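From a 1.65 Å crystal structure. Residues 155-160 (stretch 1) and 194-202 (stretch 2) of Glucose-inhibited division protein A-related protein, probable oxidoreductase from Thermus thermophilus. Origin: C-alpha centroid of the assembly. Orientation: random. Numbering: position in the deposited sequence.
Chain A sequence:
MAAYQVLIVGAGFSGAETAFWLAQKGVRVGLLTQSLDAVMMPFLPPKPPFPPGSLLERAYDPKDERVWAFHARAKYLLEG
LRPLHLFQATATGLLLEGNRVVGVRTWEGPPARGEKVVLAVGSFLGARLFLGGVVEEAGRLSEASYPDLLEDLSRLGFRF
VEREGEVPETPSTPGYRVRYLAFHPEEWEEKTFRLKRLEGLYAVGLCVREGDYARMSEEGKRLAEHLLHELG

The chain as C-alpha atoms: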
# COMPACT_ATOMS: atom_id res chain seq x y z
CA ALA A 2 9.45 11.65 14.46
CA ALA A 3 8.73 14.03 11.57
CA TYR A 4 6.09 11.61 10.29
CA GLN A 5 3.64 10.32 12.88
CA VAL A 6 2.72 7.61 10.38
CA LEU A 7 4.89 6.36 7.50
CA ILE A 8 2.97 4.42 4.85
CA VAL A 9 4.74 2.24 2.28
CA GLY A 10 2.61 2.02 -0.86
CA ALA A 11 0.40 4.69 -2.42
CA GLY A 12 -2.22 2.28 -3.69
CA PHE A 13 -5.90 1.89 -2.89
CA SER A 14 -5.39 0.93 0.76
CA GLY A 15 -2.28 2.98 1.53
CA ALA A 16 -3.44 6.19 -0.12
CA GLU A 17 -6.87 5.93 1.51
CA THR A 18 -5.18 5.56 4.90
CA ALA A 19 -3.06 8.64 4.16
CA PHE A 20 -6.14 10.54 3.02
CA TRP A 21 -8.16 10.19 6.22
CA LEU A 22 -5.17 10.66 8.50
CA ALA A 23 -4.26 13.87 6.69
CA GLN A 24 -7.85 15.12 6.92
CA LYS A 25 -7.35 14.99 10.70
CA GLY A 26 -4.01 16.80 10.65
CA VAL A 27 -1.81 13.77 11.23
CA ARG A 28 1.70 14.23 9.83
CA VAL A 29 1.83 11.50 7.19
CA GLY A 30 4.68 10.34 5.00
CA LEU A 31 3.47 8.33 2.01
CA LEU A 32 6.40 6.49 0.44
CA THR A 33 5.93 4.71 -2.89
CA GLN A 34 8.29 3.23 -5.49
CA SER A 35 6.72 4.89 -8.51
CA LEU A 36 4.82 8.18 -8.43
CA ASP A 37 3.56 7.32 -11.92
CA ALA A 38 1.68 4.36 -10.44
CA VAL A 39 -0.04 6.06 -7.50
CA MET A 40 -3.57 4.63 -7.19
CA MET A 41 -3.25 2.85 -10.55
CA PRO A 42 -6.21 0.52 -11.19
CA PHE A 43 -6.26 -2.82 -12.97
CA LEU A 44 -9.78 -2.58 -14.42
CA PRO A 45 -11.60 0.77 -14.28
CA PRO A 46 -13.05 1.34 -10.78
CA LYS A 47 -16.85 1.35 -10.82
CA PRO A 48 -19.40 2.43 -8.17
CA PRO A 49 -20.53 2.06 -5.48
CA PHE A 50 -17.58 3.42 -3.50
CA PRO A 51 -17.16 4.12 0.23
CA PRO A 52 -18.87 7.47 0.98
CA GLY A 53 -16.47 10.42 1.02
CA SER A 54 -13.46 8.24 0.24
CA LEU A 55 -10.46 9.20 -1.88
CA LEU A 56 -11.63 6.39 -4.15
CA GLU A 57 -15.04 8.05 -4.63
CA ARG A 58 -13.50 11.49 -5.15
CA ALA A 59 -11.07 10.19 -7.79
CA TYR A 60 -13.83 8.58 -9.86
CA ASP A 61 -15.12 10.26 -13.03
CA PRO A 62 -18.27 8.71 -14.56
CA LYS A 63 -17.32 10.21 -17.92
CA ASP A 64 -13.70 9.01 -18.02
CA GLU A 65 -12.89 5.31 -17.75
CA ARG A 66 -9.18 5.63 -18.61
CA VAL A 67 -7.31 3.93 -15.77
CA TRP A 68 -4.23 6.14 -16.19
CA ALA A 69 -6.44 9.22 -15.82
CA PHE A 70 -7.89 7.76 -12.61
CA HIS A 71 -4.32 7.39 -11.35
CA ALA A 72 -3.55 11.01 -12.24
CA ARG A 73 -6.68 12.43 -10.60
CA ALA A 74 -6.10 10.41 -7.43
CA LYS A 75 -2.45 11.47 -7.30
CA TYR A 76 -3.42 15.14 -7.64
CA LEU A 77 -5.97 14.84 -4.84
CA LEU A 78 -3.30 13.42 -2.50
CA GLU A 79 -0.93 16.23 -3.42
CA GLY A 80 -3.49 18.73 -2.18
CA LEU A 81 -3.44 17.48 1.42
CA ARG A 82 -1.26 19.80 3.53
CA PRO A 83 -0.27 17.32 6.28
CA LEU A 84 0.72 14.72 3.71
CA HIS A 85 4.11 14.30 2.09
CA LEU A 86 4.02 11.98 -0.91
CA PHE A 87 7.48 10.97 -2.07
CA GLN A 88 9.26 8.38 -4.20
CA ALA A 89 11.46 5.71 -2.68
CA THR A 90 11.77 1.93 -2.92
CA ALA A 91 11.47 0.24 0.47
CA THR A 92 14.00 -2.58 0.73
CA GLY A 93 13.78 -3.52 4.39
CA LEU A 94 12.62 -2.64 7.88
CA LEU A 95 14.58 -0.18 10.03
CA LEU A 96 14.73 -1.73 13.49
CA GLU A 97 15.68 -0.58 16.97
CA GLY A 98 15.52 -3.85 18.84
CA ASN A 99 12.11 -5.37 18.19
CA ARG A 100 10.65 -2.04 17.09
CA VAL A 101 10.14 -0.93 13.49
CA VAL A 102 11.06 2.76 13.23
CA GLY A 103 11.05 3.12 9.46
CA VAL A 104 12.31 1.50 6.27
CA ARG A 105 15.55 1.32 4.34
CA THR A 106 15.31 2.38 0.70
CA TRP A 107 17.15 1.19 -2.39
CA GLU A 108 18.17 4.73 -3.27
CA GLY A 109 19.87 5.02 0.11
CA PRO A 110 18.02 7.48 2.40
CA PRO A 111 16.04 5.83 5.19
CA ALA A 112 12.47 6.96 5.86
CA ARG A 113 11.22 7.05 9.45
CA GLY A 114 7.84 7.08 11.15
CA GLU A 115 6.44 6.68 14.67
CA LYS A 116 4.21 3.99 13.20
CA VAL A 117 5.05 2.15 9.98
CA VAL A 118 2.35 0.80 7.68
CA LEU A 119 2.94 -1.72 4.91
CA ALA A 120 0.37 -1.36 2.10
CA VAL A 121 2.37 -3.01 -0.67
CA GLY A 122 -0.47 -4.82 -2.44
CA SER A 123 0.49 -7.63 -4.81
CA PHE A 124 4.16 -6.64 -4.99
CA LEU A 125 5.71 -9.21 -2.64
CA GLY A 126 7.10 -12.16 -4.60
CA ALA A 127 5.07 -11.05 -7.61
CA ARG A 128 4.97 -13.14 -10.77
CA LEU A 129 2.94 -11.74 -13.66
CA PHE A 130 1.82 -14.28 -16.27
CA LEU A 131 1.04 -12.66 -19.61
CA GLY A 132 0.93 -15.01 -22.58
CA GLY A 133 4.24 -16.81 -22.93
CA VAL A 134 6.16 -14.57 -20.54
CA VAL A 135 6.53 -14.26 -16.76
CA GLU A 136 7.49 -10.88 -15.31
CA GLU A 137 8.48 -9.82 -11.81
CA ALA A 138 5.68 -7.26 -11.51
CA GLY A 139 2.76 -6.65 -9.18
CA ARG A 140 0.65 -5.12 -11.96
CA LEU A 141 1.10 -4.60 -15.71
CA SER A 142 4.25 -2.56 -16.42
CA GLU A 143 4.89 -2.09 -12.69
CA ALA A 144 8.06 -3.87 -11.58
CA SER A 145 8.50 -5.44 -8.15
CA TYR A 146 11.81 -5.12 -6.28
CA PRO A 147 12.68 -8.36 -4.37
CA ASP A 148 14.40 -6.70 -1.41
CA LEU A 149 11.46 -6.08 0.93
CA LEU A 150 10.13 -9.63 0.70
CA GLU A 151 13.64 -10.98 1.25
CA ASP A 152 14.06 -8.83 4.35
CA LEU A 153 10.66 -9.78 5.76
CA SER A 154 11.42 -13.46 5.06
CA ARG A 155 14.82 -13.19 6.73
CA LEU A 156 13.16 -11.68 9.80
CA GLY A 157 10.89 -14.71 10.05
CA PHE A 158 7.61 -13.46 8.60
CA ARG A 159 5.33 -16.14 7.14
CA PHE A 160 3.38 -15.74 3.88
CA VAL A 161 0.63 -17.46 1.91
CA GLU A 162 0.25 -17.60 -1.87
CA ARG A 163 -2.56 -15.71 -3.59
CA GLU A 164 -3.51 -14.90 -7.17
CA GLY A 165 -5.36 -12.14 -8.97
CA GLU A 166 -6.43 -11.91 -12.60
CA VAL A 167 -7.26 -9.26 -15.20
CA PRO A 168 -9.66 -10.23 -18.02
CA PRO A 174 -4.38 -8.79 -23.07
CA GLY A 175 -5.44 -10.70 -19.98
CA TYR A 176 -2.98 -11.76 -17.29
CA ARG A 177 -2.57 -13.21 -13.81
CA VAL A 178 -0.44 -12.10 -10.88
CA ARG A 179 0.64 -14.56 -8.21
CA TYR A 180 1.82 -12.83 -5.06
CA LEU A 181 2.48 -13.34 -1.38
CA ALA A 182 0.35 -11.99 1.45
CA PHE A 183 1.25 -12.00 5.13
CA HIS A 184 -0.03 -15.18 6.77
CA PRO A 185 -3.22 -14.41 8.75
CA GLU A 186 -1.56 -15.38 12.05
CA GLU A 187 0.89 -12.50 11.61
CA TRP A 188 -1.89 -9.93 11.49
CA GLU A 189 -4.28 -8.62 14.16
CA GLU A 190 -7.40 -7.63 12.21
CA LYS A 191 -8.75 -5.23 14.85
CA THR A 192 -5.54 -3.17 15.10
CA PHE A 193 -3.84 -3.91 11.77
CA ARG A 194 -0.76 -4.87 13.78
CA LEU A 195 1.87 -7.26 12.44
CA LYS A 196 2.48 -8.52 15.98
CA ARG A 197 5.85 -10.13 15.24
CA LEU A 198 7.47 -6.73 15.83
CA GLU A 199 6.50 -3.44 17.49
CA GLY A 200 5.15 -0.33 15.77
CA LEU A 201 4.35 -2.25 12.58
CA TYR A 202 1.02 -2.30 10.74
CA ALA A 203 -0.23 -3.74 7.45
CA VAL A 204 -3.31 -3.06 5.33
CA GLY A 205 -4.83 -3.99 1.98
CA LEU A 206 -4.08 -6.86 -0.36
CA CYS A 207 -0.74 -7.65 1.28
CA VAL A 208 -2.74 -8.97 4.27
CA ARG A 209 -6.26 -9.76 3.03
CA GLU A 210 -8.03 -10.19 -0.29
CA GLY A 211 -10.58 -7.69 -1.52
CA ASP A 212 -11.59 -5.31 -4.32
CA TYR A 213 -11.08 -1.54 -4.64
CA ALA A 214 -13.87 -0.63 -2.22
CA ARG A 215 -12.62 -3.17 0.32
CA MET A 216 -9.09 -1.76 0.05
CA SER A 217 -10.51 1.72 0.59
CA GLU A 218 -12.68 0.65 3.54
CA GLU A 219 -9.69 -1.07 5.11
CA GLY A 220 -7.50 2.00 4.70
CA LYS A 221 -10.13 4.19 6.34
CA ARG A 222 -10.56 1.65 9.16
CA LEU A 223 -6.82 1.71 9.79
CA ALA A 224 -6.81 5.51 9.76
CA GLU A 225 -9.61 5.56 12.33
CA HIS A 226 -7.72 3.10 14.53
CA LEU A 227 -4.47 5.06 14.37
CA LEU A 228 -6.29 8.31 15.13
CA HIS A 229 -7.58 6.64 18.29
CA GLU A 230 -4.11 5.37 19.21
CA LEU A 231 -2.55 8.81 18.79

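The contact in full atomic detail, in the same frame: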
# COMPACT_ATOMS: atom_id res chain seq x y z
N ARG A 155 13.66 -13.00 5.87
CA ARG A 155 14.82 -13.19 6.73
C ARG A 155 14.47 -12.95 8.19
O ARG A 155 15.02 -13.59 9.08
CB ARG A 155 15.96 -12.25 6.33
CG ARG A 155 16.61 -12.59 5.00
CD ARG A 155 17.85 -11.74 4.81
NE ARG A 155 18.51 -12.00 3.53
CZ ARG A 155 19.62 -11.39 3.13
NH1 ARG A 155 20.20 -10.49 3.92
NH2 ARG A 155 20.15 -11.69 1.95
N LEU A 156 13.56 -12.01 8.44
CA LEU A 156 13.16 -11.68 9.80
C LEU A 156 12.24 -12.73 10.39
O LEU A 156 11.95 -12.71 11.59
CB LEU A 156 12.49 -10.30 9.84
CG LEU A 156 13.41 -9.13 9.47
CD1 LEU A 156 12.60 -7.84 9.43
CD2 LEU A 156 14.54 -9.02 10.47
N GLY A 157 11.76 -13.65 9.56
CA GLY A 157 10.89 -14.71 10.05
C GLY A 157 9.42 -14.64 9.67
O GLY A 157 8.66 -15.56 10.00
N PHE A 158 9.01 -13.58 8.99
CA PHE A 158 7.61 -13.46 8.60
C PHE A 158 7.15 -14.59 7.69
O PHE A 158 7.88 -15.01 6.79
CB PHE A 158 7.37 -12.11 7.92
CG PHE A 158 7.33 -10.95 8.87
CD1 PHE A 158 6.17 -10.65 9.57
CD2 PHE A 158 8.46 -10.17 9.07
CE1 PHE A 158 6.13 -9.57 10.46
CE2 PHE A 158 8.44 -9.09 9.96
CZ PHE A 158 7.27 -8.80 10.65
N ARG A 159 5.93 -15.06 7.93
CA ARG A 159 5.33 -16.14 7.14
C ARG A 159 4.35 -15.56 6.12
O ARG A 159 3.67 -14.58 6.39
CB ARG A 159 4.58 -17.11 8.05
CG ARG A 159 5.45 -17.86 9.05
CD ARG A 159 6.54 -18.65 8.37
NE ARG A 159 6.92 -19.82 9.15
CZ ARG A 159 7.89 -20.67 8.80
NH1 ARG A 159 8.58 -20.48 7.69
NH2 ARG A 159 8.15 -21.72 9.57
N PHE A 160 4.27 -16.20 4.95
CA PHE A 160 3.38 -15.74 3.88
C PHE A 160 2.57 -16.87 3.27
O PHE A 160 2.92 -18.05 3.39
CB PHE A 160 4.21 -15.09 2.78
CG PHE A 160 5.00 -13.90 3.23
CD1 PHE A 160 4.45 -12.62 3.17
CD2 PHE A 160 6.28 -14.06 3.74
CE1 PHE A 160 5.17 -11.52 3.62
CE2 PHE A 160 7.01 -12.96 4.19
CZ PHE A 160 6.46 -11.69 4.13
N ARG A 194 -2.12 -4.59 13.34
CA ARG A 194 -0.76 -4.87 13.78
C ARG A 194 -0.16 -6.17 13.24
O ARG A 194 -0.83 -7.20 13.17
CB ARG A 194 -0.69 -4.92 15.31
CG ARG A 194 -0.83 -3.58 16.00
CD ARG A 194 0.52 -2.90 16.17
NE ARG A 194 1.36 -3.62 17.12
CZ ARG A 194 2.47 -4.29 16.81
NH1 ARG A 194 3.15 -4.91 17.76
NH2 ARG A 194 2.90 -4.33 15.56
N LEU A 195 1.11 -6.09 12.85
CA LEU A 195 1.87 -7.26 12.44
C LEU A 195 2.62 -7.48 13.75
O LEU A 195 3.71 -6.94 13.97
CB LEU A 195 2.82 -6.94 11.28
CG LEU A 195 2.16 -6.84 9.90
CD1 LEU A 195 3.22 -6.50 8.86
CD2 LEU A 195 1.48 -8.16 9.55
N LYS A 196 1.99 -8.24 14.63
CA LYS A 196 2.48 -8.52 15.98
C LYS A 196 3.88 -9.07 16.19
O LYS A 196 4.39 -9.04 17.31
CB LYS A 196 1.49 -9.42 16.71
CG LYS A 196 1.33 -10.80 16.09
CD LYS A 196 0.41 -11.68 16.92
CE LYS A 196 0.18 -13.02 16.26
NZ LYS A 196 1.45 -13.76 16.02
N ARG A 197 4.50 -9.58 15.13
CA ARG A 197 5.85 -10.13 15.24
C ARG A 197 6.83 -9.08 15.76
O ARG A 197 7.78 -9.41 16.49
CB ARG A 197 6.31 -10.67 13.89
CG ARG A 197 7.66 -11.38 13.92
CD ARG A 197 7.96 -12.05 12.58
NE ARG A 197 7.04 -13.15 12.30
CZ ARG A 197 7.22 -14.41 12.68
NH1 ARG A 197 8.31 -14.74 13.37
NH2 ARG A 197 6.33 -15.33 12.37
N LEU A 198 6.61 -7.83 15.39
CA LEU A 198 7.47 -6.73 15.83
C LEU A 198 6.60 -5.60 16.37
O LEU A 198 5.38 -5.66 16.27
CB LEU A 198 8.33 -6.23 14.66
CG LEU A 198 9.28 -7.27 14.06
CD1 LEU A 198 9.89 -6.74 12.77
CD2 LEU A 198 10.37 -7.60 15.06
N GLU A 199 7.23 -4.58 16.94
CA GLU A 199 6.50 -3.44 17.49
C GLU A 199 6.42 -2.28 16.50
O GLU A 199 7.30 -2.13 15.65
CB GLU A 199 7.16 -2.96 18.78
CG GLU A 199 7.16 -3.98 19.90
CD GLU A 199 5.76 -4.33 20.36
OE1 GLU A 199 4.99 -3.41 20.70
OE2 GLU A 199 5.42 -5.53 20.38
N GLY A 200 5.36 -1.49 16.62
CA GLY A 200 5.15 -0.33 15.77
C GLY A 200 4.89 -0.59 14.29
O GLY A 200 4.95 0.33 13.48
N LEU A 201 4.58 -1.84 13.96
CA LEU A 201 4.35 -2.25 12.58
C LEU A 201 2.90 -2.60 12.27
O LEU A 201 2.27 -3.36 13.01
CB LEU A 201 5.24 -3.46 12.26
CG LEU A 201 5.27 -3.96 10.81
CD1 LEU A 201 5.87 -2.88 9.92
CD2 LEU A 201 6.10 -5.23 10.73
N TYR A 202 2.39 -2.06 11.17
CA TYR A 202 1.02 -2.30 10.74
C TYR A 202 1.01 -2.72 9.27
O TYR A 202 1.97 -2.50 8.55
CB TYR A 202 0.19 -1.01 10.88
CG TYR A 202 0.12 -0.50 12.30
CD1 TYR A 202 -0.98 -0.81 13.11
CD2 TYR A 202 1.15 0.26 12.84
CE1 TYR A 202 -1.04 -0.37 14.43
CE2 TYR A 202 1.09 0.71 14.16
CZ TYR A 202 -0.00 0.39 14.94
OH TYR A 202 -0.06 0.82 16.25

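The contact is small, burying about 300 Å² over both sides. No hydrogen bond crosses between the stretches. It rests on apolar packing and on one arginine side chain that lies over a phenylalanine ring and against backbone atoms.

Apolar packing centres on F158. This residue is buried, and its CA-to-CB bond points sideways to stretch 2. The end of the ring nevertheless comes nearer, so the ring reaches into a group of leucines. F158 CZ lies 3.8 Å from L201 CD2. F158 CE2 lies 3.9 Å from L198 CD1, which sits at the ring edge, near the ring plane. F158 CE1 lies 4.3 Å from L195 CB. All three leucines direct CA-to-CB toward stretch 1. L156 adds a looser apolar contact, with its CD1 4.4 Å from L198 CD1.

R197 covers one face of the F158 ring. R197 CD lies 3.6 Å from the centroid of the F158 ring and 6° off the ring normal, a CH-pi contact almost directly over the centre. R197 CB also approaches the ring, 3.6 Å from F158 CE1. Thus the aliphatic part of the arginine does the packing here. The charged end is farther off: R197 CZ is 5.4 Å from the centroid of the F158 ring, so any cation-pi attraction is weak at most.

The guanidinium of R197 lies against the backbone of stretch 1. G157 O and F158 N are over one of its faces. G157 O is 3.3 Å from R197 CZ and 3.3 Å from R197 NH2, but the angle is poor and no hydrogen bond forms. An acceptor over the face is out of line with the N-H bonds, which lie in the guanidinium plane. R197 NE and NH2 are hydrogen-bonded elsewhere in the structure.

G157 follows the end of a helix in a Schellman motif, with phi of 108°. These backbone angles call for glycine by themselves, since a CB would jam against the carbonyl O of L156. An ideal CB at G157 would also sit 3.2 Å from R197 NH1, a tight approach.

Polar interactions within stretch 2 help tie its turn together. R194 NH1 donates to L198 O at 2.8 Å. R194 NH2 donates to L201 O at 2.8 Å and to L198 O at 2.9 Å. A salt bridge joins R194 NH1 to E199 OE2 at 3.5 Å. L195 N donates to L201 O at 3.0 Å, linking the backbone across the turn.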